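Local coordinates for protein CLPV1 (Pseudomonas aeruginosa, PDB 4UQW) that belongs to the ClpV ATPases, which are thought to disassemble the contracted TssB-TssC sheath of type VI secretion systems, and is represented here by its N domain, at residues 73-76 with 77-81; 137-140 with 141-144; 51-54 with 55-58. All coordinates share one frame; numbering follows the deposited sequence. Where two conformers were deposited one is given.

Contact 1: 73-76 with 77-81; sequences LTEA and LDRLP
Arg79 folds back along helix 66-79 over Glu75, one turn earlier, and most of its side chain lies against that residue. With CG placed opposite its own carbonyl carbon (chi1 -70°), the chain starts out against the backbone: CB lies 3.5 Å from Glu75 O, and CG comes nearer still, 3.2 Å from Glu75 O. CD then begins to draw away from this oxygen, and NE is only loosely near it. The chain stays extended from CG to NE and carries the guanidinium beyond the carbonyl, so that CZ lies near Glu75 CB and Glu75 CA sits over one face of the group. NH1 packs 3.5 Å from Glu75 CB. NH2 goes further, reaching Glu75 OE1 at 3.3 Å in a salt bridge. The two side chains run alongside each other in the same direction, yet their charged planes stand 87° apart. NH2 accordingly approaches OE1 from above the carboxylate, 45° out of its plane. Glu75 OE2 pairs with Lys71 a turn back.

In the backbone, Leu77 N bonds to Leu73 O at 2.9 Å and Asp78 N to Thr74 O at 2.9 Å, both with regular helical spacing. Arg79 N divides its hydrogen between Ala76 O, at 3.2 Å, and a weak bond to Glu75 O. Leu73 and Leu77 face inward onto helix 40-49, while Asp78 OD1 forms a salt bridge with Arg33 of helix 17-33. Being long and met well out of the carboxylate plane, the Glu75-Arg79 pair probably contributes little directional strength; charge attraction and contact along the arginine chain would do more.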
loop_
_atom_site.group_PDB
_atom_site.type_symbol
_atom_site.label_atom_id
_atom_site.label_comp_id
_atom_site.label_asym_id
_atom_site.label_seq_id
_atom_site.Cartn_x
_atom_site.Cartn_y
_atom_site.Cartn_z
ATOM N N LEU A 73 -8.852 8.173 5.488
ATOM C CA LEU A 73 -7.629 8.434 4.747
ATOM C C LEU A 73 -7.519 9.901 4.422
ATOM O O LEU A 73 -6.400 10.476 4.501
ATOM C CB LEU A 73 -7.567 7.608 3.449
ATOM C CG LEU A 73 -7.506 6.094 3.704
ATOM C CD1 LEU A 73 -7.466 5.420 2.314
ATOM C CD2 LEU A 73 -6.274 5.698 4.515
ATOM N N THR A 74 -8.630 10.539 4.065
ATOM C CA THR A 74 -8.649 11.984 3.769
ATOM C C THR A 74 -8.221 12.773 4.988
ATOM O O THR A 74 -7.391 13.708 4.932
ATOM C CB THR A 74 -10.035 12.452 3.337
ATOM O OG1 THR A 74 -10.359 11.871 2.071
ATOM C CG2 THR A 74 -10.068 13.960 3.268
ATOM N N GLU A 75 -8.780 12.410 6.142
ATOM C CA GLU A 75 -8.397 13.098 7.369
ATOM C C GLU A 75 -6.911 12.891 7.741
ATOM O O GLU A 75 -6.220 13.873 8.119
ATOM C CB GLU A 75 -9.345 12.694 8.514
ATOM C CG GLU A 75 -10.755 13.214 8.186
ATOM C CD GLU A 75 -11.789 12.924 9.272
ATOM O OE1 GLU A 75 -11.363 12.353 10.303
ATOM O OE2 GLU A 75 -12.995 13.284 9.090
ATOM N N ALA A 76 -6.378 11.666 7.580
ATOM C CA ALA A 76 -4.960 11.429 7.816
ATOM C C ALA A 76 -4.099 12.258 6.868
ATOM O O ALA A 76 -3.065 12.812 7.271
ATOM C CB ALA A 76 -4.645 9.917 7.655
ATOM N N LEU A 77 -4.497 12.327 5.593
ATOM C CA LEU A 77 -3.732 13.145 4.626
ATOM C C LEU A 77 -3.701 14.601 5.061
ATOM O O LEU A 77 -2.649 15.260 4.990
ATOM C CB LEU A 77 -4.364 13.078 3.244
ATOM C CG LEU A 77 -4.072 11.801 2.512
ATOM C CD1 LEU A 77 -5.073 11.708 1.345
ATOM C CD2 LEU A 77 -2.641 11.758 2.010
ATOM N N ASP A 78 -4.868 15.107 5.486
ATOM C CA ASP A 78 -5.025 16.538 5.825
ATOM C C ASP A 78 -4.223 16.889 7.066
ATOM O O ASP A 78 -3.896 18.052 7.292
ATOM C CB ASP A 78 -6.508 16.912 6.032
ATOM C CG ASP A 78 -7.259 17.054 4.705
ATOM O OD1 ASP A 78 -6.594 17.153 3.657
ATOM O OD2 ASP A 78 -8.508 17.026 4.688
ATOM N N ARG A 79 -3.899 15.889 7.868
ATOM C CA ARG A 79 -3.158 16.123 9.091
ATOM C C ARG A 79 -1.631 16.039 8.940
ATOM O O ARG A 79 -0.896 16.466 9.825
ATOM C CB ARG A 79 -3.630 15.143 10.185
ATOM C CG ARG A 79 -5.064 15.430 10.704
ATOM C CD ARG A 79 -5.445 14.456 11.832
ATOM N NE ARG A 79 -6.877 14.459 12.151
ATOM C CZ ARG A 79 -7.712 13.458 11.873
ATOM N NH1 ARG A 79 -7.259 12.359 11.272
ATOM N NH2 ARG A 79 -8.999 13.548 12.199
ATOM N N LEU A 80 -1.129 15.510 7.824
ATOM C CA LEU A 80 0.313 15.478 7.643
ATOM C C LEU A 80 0.937 16.846 7.671
ATOM O O LEU A 80 0.312 17.832 7.305
ATOM C CB LEU A 80 0.661 14.826 6.298
ATOM C CG LEU A 80 0.200 13.374 6.131
ATOM C CD1 LEU A 80 0.481 12.875 4.717
ATOM C CD2 LEU A 80 0.972 12.553 7.135
ATOM N N PRO A 81 2.215 16.914 8.071
ATOM C CA PRO A 81 2.888 18.215 8.030
ATOM C C PRO A 81 2.994 18.750 6.602
ATOM O O PRO A 81 3.157 17.945 5.646
ATOM C CB PRO A 81 4.258 17.933 8.645
ATOM C CG PRO A 81 4.426 16.529 8.723
ATOM C CD PRO A 81 3.090 15.821 8.530
#

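Contact 2: 137-140 with 141-144; sequences SAEF and AKLK
Glu139 sets out beside its own backbone N (chi1 -70°) and bends again at chi2 (-61°), and this brings its carboxylate round to Lys142, whose chain runs straight beyond CG to the ammonium. The two side chains lie alongside each other, pointing the same way. Lys142 NZ donates to Glu139 OE1 at 3.0 Å, on the syn side and 26° out of the carboxylate plane; a weaker bond of 3.2 Å joins the same NZ to Glu139 OE2. OE1 also accepts from the backbone N of Asp65, which should help fix the carboxylate's rotation.

The three-residue spacing of this salt bridge matches the 3-10 backbone beneath it. Lys142 N bonds to Glu139 O at 3.0 Å, and Leu143 N to Phe140 O at 3.1 Å. A water donates to both Phe140 O and Leu143 O, so the last turn is closed twice. On the buried side, Phe140 CD1 meets Leu143 CD1 at 3.8 Å. An ST turn opens the segment: Ser137 OG accepts from Glu139 N at 3.0 Å.

This compact turn joins helix 127-136 to helix 145-150, with Lys144 as N-cap of the latter. Ser137 OG bonds to Asp72 and Phe140 rests on Leu69, both of helix 66-79, whereas Leu143 packs against Val120 and Leu124 of helix 116-124.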
loop_
_atom_site.group_PDB
_atom_site.type_symbol
_atom_site.label_atom_id
_atom_site.label_comp_id
_atom_site.label_asym_id
_atom_site.label_seq_id
_atom_site.Cartn_x
_atom_site.Cartn_y
_atom_site.Cartn_z
ATOM N N SER A 137 -6.619 4.041 9.663
ATOM C CA SER A 137 -8.073 3.799 9.811
ATOM C C SER A 137 -8.285 2.571 10.653
ATOM O O SER A 137 -7.747 1.492 10.335
ATOM C CB SER A 137 -8.748 3.573 8.447
ATOM O OG SER A 137 -10.133 3.293 8.636
ATOM N N ALA A 138 -9.132 2.722 11.684
ATOM C CA ALA A 138 -9.540 1.564 12.438
ATOM C C ALA A 138 -10.279 0.546 11.583
ATOM O O ALA A 138 -10.325 -0.636 11.966
ATOM C CB ALA A 138 -10.417 1.991 13.615
ATOM N N GLU A 139 -10.770 0.933 10.401
ATOM C CA GLU A 139 -11.395 -0.053 9.490
ATOM C C GLU A 139 -10.411 -1.170 9.172
ATOM O O GLU A 139 -10.797 -2.326 8.969
ATOM C CB GLU A 139 -11.854 0.577 8.149
ATOM C CG GLU A 139 -13.080 1.525 8.335
ATOM C CD GLU A 139 -14.255 0.782 8.891
ATOM O OE1 GLU A 139 -14.769 -0.164 8.282
ATOM O OE2 GLU A 139 -14.790 1.170 9.982
ATOM N N PHE A 140 -9.123 -0.846 9.083
ATOM C CA PHE A 140 -8.183 -1.916 8.716
ATOM C C PHE A 140 -7.975 -2.977 9.795
ATOM O O PHE A 140 -7.444 -4.057 9.495
ATOM C CB PHE A 140 -6.816 -1.327 8.348
ATOM C CG PHE A 140 -6.790 -0.563 7.045
ATOM C CD1 PHE A 140 -7.127 -1.178 5.851
ATOM C CD2 PHE A 140 -6.343 0.758 7.021
ATOM C CE1 PHE A 140 -7.034 -0.487 4.633
ATOM C CE2 PHE A 140 -6.207 1.432 5.794
ATOM C CZ PHE A 140 -6.552 0.801 4.618
ATOM N N ALA A 141 -8.417 -2.736 11.035
ATOM C CA ALA A 141 -8.416 -3.788 12.025
ATOM C C ALA A 141 -9.406 -4.888 11.703
ATOM O O ALA A 141 -9.331 -5.993 12.265
ATOM C CB ALA A 141 -8.694 -3.202 13.410
ATOM N N LYS A 142 -10.294 -4.640 10.753
ATOM C CA LYS A 142 -11.240 -5.678 10.315
ATOM C C LYS A 142 -10.591 -6.697 9.343
ATOM O O LYS A 142 -11.146 -7.783 9.097
ATOM C CB LYS A 142 -12.449 -5.026 9.638
ATOM C CG LYS A 142 -13.279 -4.141 10.597
ATOM C CD LYS A 142 -14.385 -3.390 9.915
ATOM C CE LYS A 142 -15.040 -2.490 10.969
ATOM N NZ LYS A 142 -16.164 -1.732 10.429
ATOM N N LEU A 143 -9.420 -6.374 8.803
ATOM C CA LEU A 143 -8.745 -7.327 7.920
ATOM C C LEU A 143 -8.266 -8.530 8.684
ATOM O O LEU A 143 -7.746 -8.418 9.787
ATOM C CB LEU A 143 -7.557 -6.694 7.222
ATOM C CG LEU A 143 -7.877 -5.513 6.323
ATOM C CD1 LEU A 143 -6.575 -4.939 5.850
ATOM C CD2 LEU A 143 -8.737 -5.982 5.174
ATOM N N LYS A 144 -8.389 -9.685 8.066
ATOM C CA LYS A 144 -7.978 -10.919 8.737
ATOM C C LYS A 144 -6.986 -11.597 7.844
ATOM O O LYS A 144 -7.381 -12.159 6.819
ATOM C CB LYS A 144 -9.185 -11.863 8.993
ATOM C CG LYS A 144 -10.276 -11.304 9.951
ATOM C CD LYS A 144 -9.658 -10.796 11.238
ATOM C CE LYS A 144 -10.612 -9.882 12.028
ATOM N NZ LYS A 144 -9.871 -8.868 12.853
HETATM O O HOH W 1 -6.067 -6.482 10.826
#

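Contact 3: 51-54 with 55-58; sequences PDSD and LHQI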
loop_
_atom_site.group_PDB
_atom_site.type_symbol
_atom_site.label_atom_id
_atom_site.label_comp_id
_atom_site.label_asym_id
_atom_site.label_seq_id
_atom_site.Cartn_x
_atom_site.Cartn_y
_atom_site.Cartn_z
ATOM N N PRO A 51 -10.526 3.058 -10.639
ATOM C CA PRO A 51 -11.827 2.401 -10.735
ATOM C C PRO A 51 -11.927 1.106 -9.923
ATOM O O PRO A 51 -13.006 0.779 -9.380
ATOM C CB PRO A 51 -11.940 2.073 -12.226
ATOM C CG PRO A 51 -11.027 3.051 -12.891
ATOM C CD PRO A 51 -9.859 3.212 -11.955
ATOM N N ASP A 52 -10.810 0.374 -9.829
ATOM C CA ASP A 52 -10.789 -0.913 -9.137
ATOM C C ASP A 52 -9.352 -1.312 -8.871
ATOM O O ASP A 52 -8.418 -0.784 -9.497
ATOM C CB ASP A 52 -11.519 -1.971 -9.978
ATOM C CG ASP A 52 -11.947 -3.205 -9.173
ATOM O OD1 ASP A 52 -12.036 -3.169 -7.929
ATOM O OD2 ASP A 52 -12.251 -4.241 -9.835
ATOM N N SER A 53 -9.177 -2.256 -7.952
ATOM C CA SER A 53 -7.869 -2.761 -7.553
ATOM C C SER A 53 -8.060 -3.909 -6.572
ATOM O O SER A 53 -9.189 -4.139 -6.115
ATOM C CB SER A 53 -7.010 -1.697 -6.872
ATOM O OG SER A 53 -7.581 -1.398 -5.576
ATOM N N ASP A 54 -6.976 -4.583 -6.201
ATOM C CA ASP A 54 -7.095 -5.585 -5.136
ATOM C C ASP A 54 -7.562 -4.916 -3.848
ATOM O O ASP A 54 -8.316 -5.510 -3.092
ATOM C CB ASP A 54 -5.749 -6.229 -4.786
ATOM C CG ASP A 54 -5.199 -7.103 -5.856
ATOM O OD1 ASP A 54 -5.931 -7.436 -6.825
ATOM O OD2 ASP A 54 -4.038 -7.498 -5.650
ATOM N N LEU A 55 -7.059 -3.713 -3.574
ATOM C CA LEU A 55 -7.441 -3.036 -2.342
ATOM C C LEU A 55 -8.967 -2.770 -2.305
ATOM O O LEU A 55 -9.632 -2.952 -1.254
ATOM C CB LEU A 55 -6.634 -1.708 -2.205
ATOM C CG LEU A 55 -6.857 -0.962 -0.910
ATOM C CD1 LEU A 55 -6.546 -1.819 0.361
ATOM C CD2 LEU A 55 -5.868 0.205 -0.914
ATOM N N HIS A 56 -9.561 -2.312 -3.427
ATOM C CA HIS A 56 -10.998 -2.122 -3.462
ATOM C C HIS A 56 -11.729 -3.382 -3.087
ATOM O O HIS A 56 -12.735 -3.349 -2.338
ATOM C CB HIS A 56 -11.518 -1.715 -4.847
ATOM C CG HIS A 56 -11.122 -0.344 -5.327
ATOM N ND1 HIS A 56 -9.827 0.003 -5.661
ATOM C CD2 HIS A 56 -11.895 0.738 -5.642
ATOM C CE1 HIS A 56 -9.813 1.238 -6.147
ATOM N NE2 HIS A 56 -11.052 1.703 -6.146
ATOM N N GLN A 57 -11.325 -4.485 -3.718
ATOM C CA GLN A 57 -12.034 -5.737 -3.520
ATOM C C GLN A 57 -11.828 -6.303 -2.135
ATOM O O GLN A 57 -12.766 -6.859 -1.565
ATOM C CB GLN A 57 -11.581 -6.760 -4.591
ATOM C CG GLN A 57 -11.985 -6.240 -5.984
ATOM C CD GLN A 57 -13.505 -6.077 -6.090
ATOM O OE1 GLN A 57 -14.267 -6.927 -5.634
ATOM N NE2 GLN A 57 -13.949 -4.957 -6.630
ATOM N N ILE A 58 -10.607 -6.200 -1.607
ATOM C CA ILE A 58 -10.328 -6.651 -0.242
ATOM C C ILE A 58 -11.162 -5.841 0.764
ATOM O O ILE A 58 -11.711 -6.420 1.694
ATOM C CB ILE A 58 -8.833 -6.534 0.044
ATOM C CG1 ILE A 58 -8.081 -7.627 -0.735
ATOM C CG2 ILE A 58 -8.533 -6.673 1.544
ATOM C CD1 ILE A 58 -6.534 -7.406 -0.768
#
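Asp52 OD1 is gripped from two directions, by the side-chain amide of Gln57 and, more weakly, by the backbone N of Ser53. The Gln57 NE2 bond to Asp52 OD1 measures 2.9 Å and is almost straight. It leaves in the plane of the amide and arrives on the syn side of the carboxylate, somewhat out of its plane. The side chains cross at about a right angle, and the carboxylate and amide planes are also nearly perpendicular. Gln57 achieves this by bending at chi2, which curls its amide back toward the start of the helix.

The same aspartate also covers a ring. Its CA stands over the centre of the His56 imidazole, 3.7 Å from the ring centroid and only 8° off the ring normal, a CH-pi contact that lays Asp52 against the first helical turn. At the ring's edge, in its plane, Ser53 OG forms a short hydrogen bond of 2.6 Å with His56 ND1. Ser53 CB carries OG between the backbone N and the carbonyl carbon (chi1 70°), the rotation that turns the hydroxyl forward over the first helical turn. Face and edge contacts should fix the imidazole's tilt, and NE2 adds a weak bond to Leu50 O.

Behind this cluster the helix begins, with Ser53 as N-cap: Gln57 N bonds to Ser53 O at 3.2 Å, and Ile58 N to Asp54 O at 2.8 Å. The buried Asp54 carboxylate points away from the helix start, OD1 to Ser159 and OD2 to Gly117 N and, in a salt bridge, Arg115. The entrance to helix 54-61 lies among its neighbours, with Leu55 on Phe44, Ile47 and Leu48 of helix 40-49 and on Val120 of helix 116-124, and Asp54 against Phe152 and Val156 of helix 152-156.

How the contacts relate
The three contacts sample different stages of local helical structure: contact 3 the start of helix 54-61, contact 1 the last turns of helix 66-79, and contact 2 the 3-10 turn leading into helix 145-150. Contacts 2 and 3, their centres about 15 Å apart, touch directly, Leu143 CD2 meeting Ile58 CG2 at 3.7 Å. Contact 1 touches neither; its centre lies about 18 Å from that of contact 2 and about 21 Å from that of contact 3. Helix 66-79 still links contacts 1 and 2, carrying the first at its end and backing the second nearer its start. The benzamidine pocket is formed by other residues: Arg8, Phe12, Tyr20 and Leu90.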